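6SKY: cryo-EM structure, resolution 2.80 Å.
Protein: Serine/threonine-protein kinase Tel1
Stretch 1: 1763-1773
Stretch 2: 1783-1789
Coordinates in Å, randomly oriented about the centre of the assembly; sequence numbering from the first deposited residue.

Stretch 1, residues 1763-1773: SQHLAIRLALS
Stretch 2, residues 1783-1789: LPPILSK

Not one hydrogen bond joins these two helical segments of the kinase Tel1, although a glutamine and a serine lie within the contact; the pairing illustrates how antiparallel helices can meet largely through apolar side chains, with no hydrogen bond between them. The first helix, already under way at Ser1763, includes Ala1771 and has phi/psi near -65/-42, its i to i+4 bonds 2.9 to 3.0 Å long, as in Ala1771 N to Ala1767 O (2.9 Å). The second, which includes Pro1784 to Lys1789, is also helical (phi/psi -65/-36 at Leu1787; Leu1787 N to Leu1783 O 2.9 Å) and lies at an axis angle of 175° and a closest approach of 9.5 Å. Register is set by two CA pairs, Gln1764 CA to Leu1787 CA at 6.1 Å and Ile1768 CA to Pro1784 CA at 5.3 Å: four residues forward on one helix match three backward on the other.

Leu1787 (m, t) points toward the first helix and sets CD1 4.0 Å from Ala1767 CB, an apolar methyl contact. Leu1787 CB lies 4.0 Å from Ile1768 CG1. Ile1768 (m, t) leaves its backbone sideways, yet it reaches three residues, placing CG2 4.2 Å from Pro1784 CB and CD1 4.1 Å from Ser1788 CB. Pro1784, with a C-gamma exo ring, faces the partner and packs its CG 3.8 Å from CD2 of Leu1772 (m, t).

At the other end, Gln1764 (t, t, chi3 -22°) lies along the neighbouring backbone: its CG is 3.6 Å from Leu1787 O and its NE2 3.8 Å from Ser1788 CA, so even this polar side chain contributes van der Waals contact. Ser1788 (p) turns its hydroxyl back to its own helix, where OG lies 2.5 Å from Pro1784 O and 2.9 Å from Pro1785 O. Beyond the interface, Ser1773 (p) donates a very short bond from OG to Leu1770 O, 2.5 Å. The two segments together bury 361 Å².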

# COMPACT_ATOMS: atom_id res chain seq x y z
N SER A 1763 20.08 -28.68 -48.38
CA SER A 1763 19.29 -29.84 -48.00
C SER A 1763 19.25 -30.87 -49.12
O SER A 1763 19.37 -32.07 -48.86
CB SER A 1763 17.88 -29.40 -47.64
OG SER A 1763 17.43 -28.42 -48.54
N GLN A 1764 19.10 -30.42 -50.36
CA GLN A 1764 18.99 -31.35 -51.48
C GLN A 1764 20.29 -32.10 -51.72
O GLN A 1764 20.30 -33.33 -51.87
CB GLN A 1764 18.58 -30.57 -52.73
CG GLN A 1764 18.89 -31.27 -54.02
CD GLN A 1764 18.69 -30.36 -55.20
OE1 GLN A 1764 17.96 -29.37 -55.12
NE2 GLN A 1764 19.35 -30.67 -56.31
N HIS A 1765 21.41 -31.38 -51.72
CA HIS A 1765 22.71 -32.02 -51.90
C HIS A 1765 23.01 -32.99 -50.77
O HIS A 1765 23.46 -34.12 -51.01
CB HIS A 1765 23.79 -30.96 -52.00
CG HIS A 1765 23.59 -29.99 -53.12
ND1 HIS A 1765 22.96 -30.33 -54.29
CD2 HIS A 1765 23.92 -28.68 -53.24
CE1 HIS A 1765 22.91 -29.28 -55.09
NE2 HIS A 1765 23.49 -28.27 -54.47
N LEU A 1766 22.76 -32.58 -49.52
CA LEU A 1766 23.06 -33.45 -48.39
C LEU A 1766 22.14 -34.66 -48.36
O LEU A 1766 22.58 -35.76 -48.02
CB LEU A 1766 22.95 -32.67 -47.09
CG LEU A 1766 23.32 -33.44 -45.83
CD1 LEU A 1766 24.72 -33.95 -45.92
CD2 LEU A 1766 23.17 -32.55 -44.64
N ALA A 1767 20.88 -34.49 -48.73
CA ALA A 1767 19.96 -35.62 -48.78
C ALA A 1767 20.39 -36.62 -49.83
O ALA A 1767 20.36 -37.83 -49.59
CB ALA A 1767 18.55 -35.13 -49.05
N ILE A 1768 20.81 -36.15 -51.01
CA ILE A 1768 21.30 -37.07 -52.03
C ILE A 1768 22.55 -37.78 -51.55
O ILE A 1768 22.70 -39.00 -51.72
CB ILE A 1768 21.55 -36.31 -53.35
CG1 ILE A 1768 20.24 -35.77 -53.91
CG2 ILE A 1768 22.18 -37.23 -54.36
CD1 ILE A 1768 20.43 -34.87 -55.09
N ARG A 1769 23.49 -37.04 -50.95
CA ARG A 1769 24.73 -37.63 -50.49
C ARG A 1769 24.49 -38.71 -49.44
O ARG A 1769 25.18 -39.72 -49.42
CB ARG A 1769 25.64 -36.54 -49.92
CG ARG A 1769 26.92 -37.04 -49.32
CD ARG A 1769 27.97 -37.27 -50.37
NE ARG A 1769 29.24 -36.68 -49.98
CZ ARG A 1769 30.15 -37.28 -49.21
NH1 ARG A 1769 31.27 -36.66 -48.90
NH2 ARG A 1769 29.92 -38.51 -48.75
N LEU A 1770 23.49 -38.50 -48.58
CA LEU A 1770 23.16 -39.50 -47.57
C LEU A 1770 22.45 -40.70 -48.18
O LEU A 1770 22.79 -41.85 -47.89
CB LEU A 1770 22.30 -38.87 -46.47
CG LEU A 1770 23.00 -37.93 -45.50
CD1 LEU A 1770 21.99 -37.32 -44.56
CD2 LEU A 1770 24.05 -38.69 -44.73
N ALA A 1771 21.45 -40.45 -49.02
CA ALA A 1771 20.67 -41.54 -49.58
C ALA A 1771 21.49 -42.42 -50.51
O ALA A 1771 21.19 -43.60 -50.66
CB ALA A 1771 19.46 -40.99 -50.33
N LEU A 1772 22.53 -41.87 -51.14
CA LEU A 1772 23.37 -42.69 -52.00
C LEU A 1772 24.22 -43.68 -51.22
O LEU A 1772 24.65 -44.68 -51.78
CB LEU A 1772 24.27 -41.81 -52.86
CG LEU A 1772 23.62 -41.08 -54.03
CD1 LEU A 1772 24.64 -40.23 -54.74
CD2 LEU A 1772 22.98 -42.06 -55.00
N SER A 1773 24.46 -43.42 -49.94
CA SER A 1773 25.32 -44.26 -49.12
C SER A 1773 24.61 -45.51 -48.59
O SER A 1773 25.23 -46.26 -47.83
CB SER A 1773 25.87 -43.46 -47.95
OG SER A 1773 24.83 -43.04 -47.09
N LEU A 1783 15.20 -42.35 -54.41
CA LEU A 1783 15.04 -40.96 -54.01
C LEU A 1783 15.83 -39.95 -54.83
O LEU A 1783 15.26 -38.93 -55.21
CB LEU A 1783 15.40 -40.78 -52.53
CG LEU A 1783 14.24 -40.96 -51.55
CD1 LEU A 1783 14.66 -40.49 -50.19
CD2 LEU A 1783 13.02 -40.21 -52.01
N PRO A 1784 17.12 -40.16 -55.12
CA PRO A 1784 17.94 -39.07 -55.68
C PRO A 1784 17.31 -38.40 -56.89
O PRO A 1784 17.38 -37.17 -57.02
CB PRO A 1784 19.25 -39.78 -56.04
CG PRO A 1784 19.34 -40.87 -55.08
CD PRO A 1784 17.94 -41.35 -54.87
N PRO A 1785 16.66 -39.15 -57.81
CA PRO A 1785 15.90 -38.46 -58.86
C PRO A 1785 14.89 -37.46 -58.33
O PRO A 1785 14.93 -36.29 -58.71
CB PRO A 1785 15.21 -39.62 -59.59
CG PRO A 1785 16.12 -40.73 -59.43
CD PRO A 1785 16.70 -40.60 -58.07
N ILE A 1786 14.00 -37.89 -57.44
CA ILE A 1786 12.96 -37.01 -56.92
C ILE A 1786 13.57 -35.86 -56.14
O ILE A 1786 13.10 -34.72 -56.23
CB ILE A 1786 11.98 -37.81 -56.05
CG1 ILE A 1786 11.43 -39.00 -56.82
CG2 ILE A 1786 10.85 -36.94 -55.61
CD1 ILE A 1786 10.42 -39.78 -56.06
N LEU A 1787 14.61 -36.13 -55.37
CA LEU A 1787 15.22 -35.07 -54.57
C LEU A 1787 15.84 -34.00 -55.45
O LEU A 1787 15.79 -32.81 -55.12
CB LEU A 1787 16.28 -35.66 -53.63
CG LEU A 1787 15.75 -36.47 -52.45
CD1 LEU A 1787 16.85 -37.33 -51.87
CD2 LEU A 1787 15.21 -35.56 -51.40
N SER A 1788 16.40 -34.40 -56.59
CA SER A 1788 17.04 -33.42 -57.47
C SER A 1788 16.04 -32.68 -58.34
O SER A 1788 16.20 -31.48 -58.59
CB SER A 1788 18.09 -34.11 -58.33
OG SER A 1788 17.64 -35.39 -58.70
N LYS A 1789 15.00 -33.37 -58.81
CA LYS A 1789 14.06 -32.73 -59.73
C LYS A 1789 13.03 -31.89 -58.99
O LYS A 1789 12.98 -30.67 -59.17
CB LYS A 1789 13.35 -33.79 -60.58
CG LYS A 1789 14.29 -34.75 -61.28
CD LYS A 1789 14.93 -34.15 -62.51
CE LYS A 1789 15.56 -35.24 -63.36
NZ LYS A 1789 15.93 -34.74 -64.71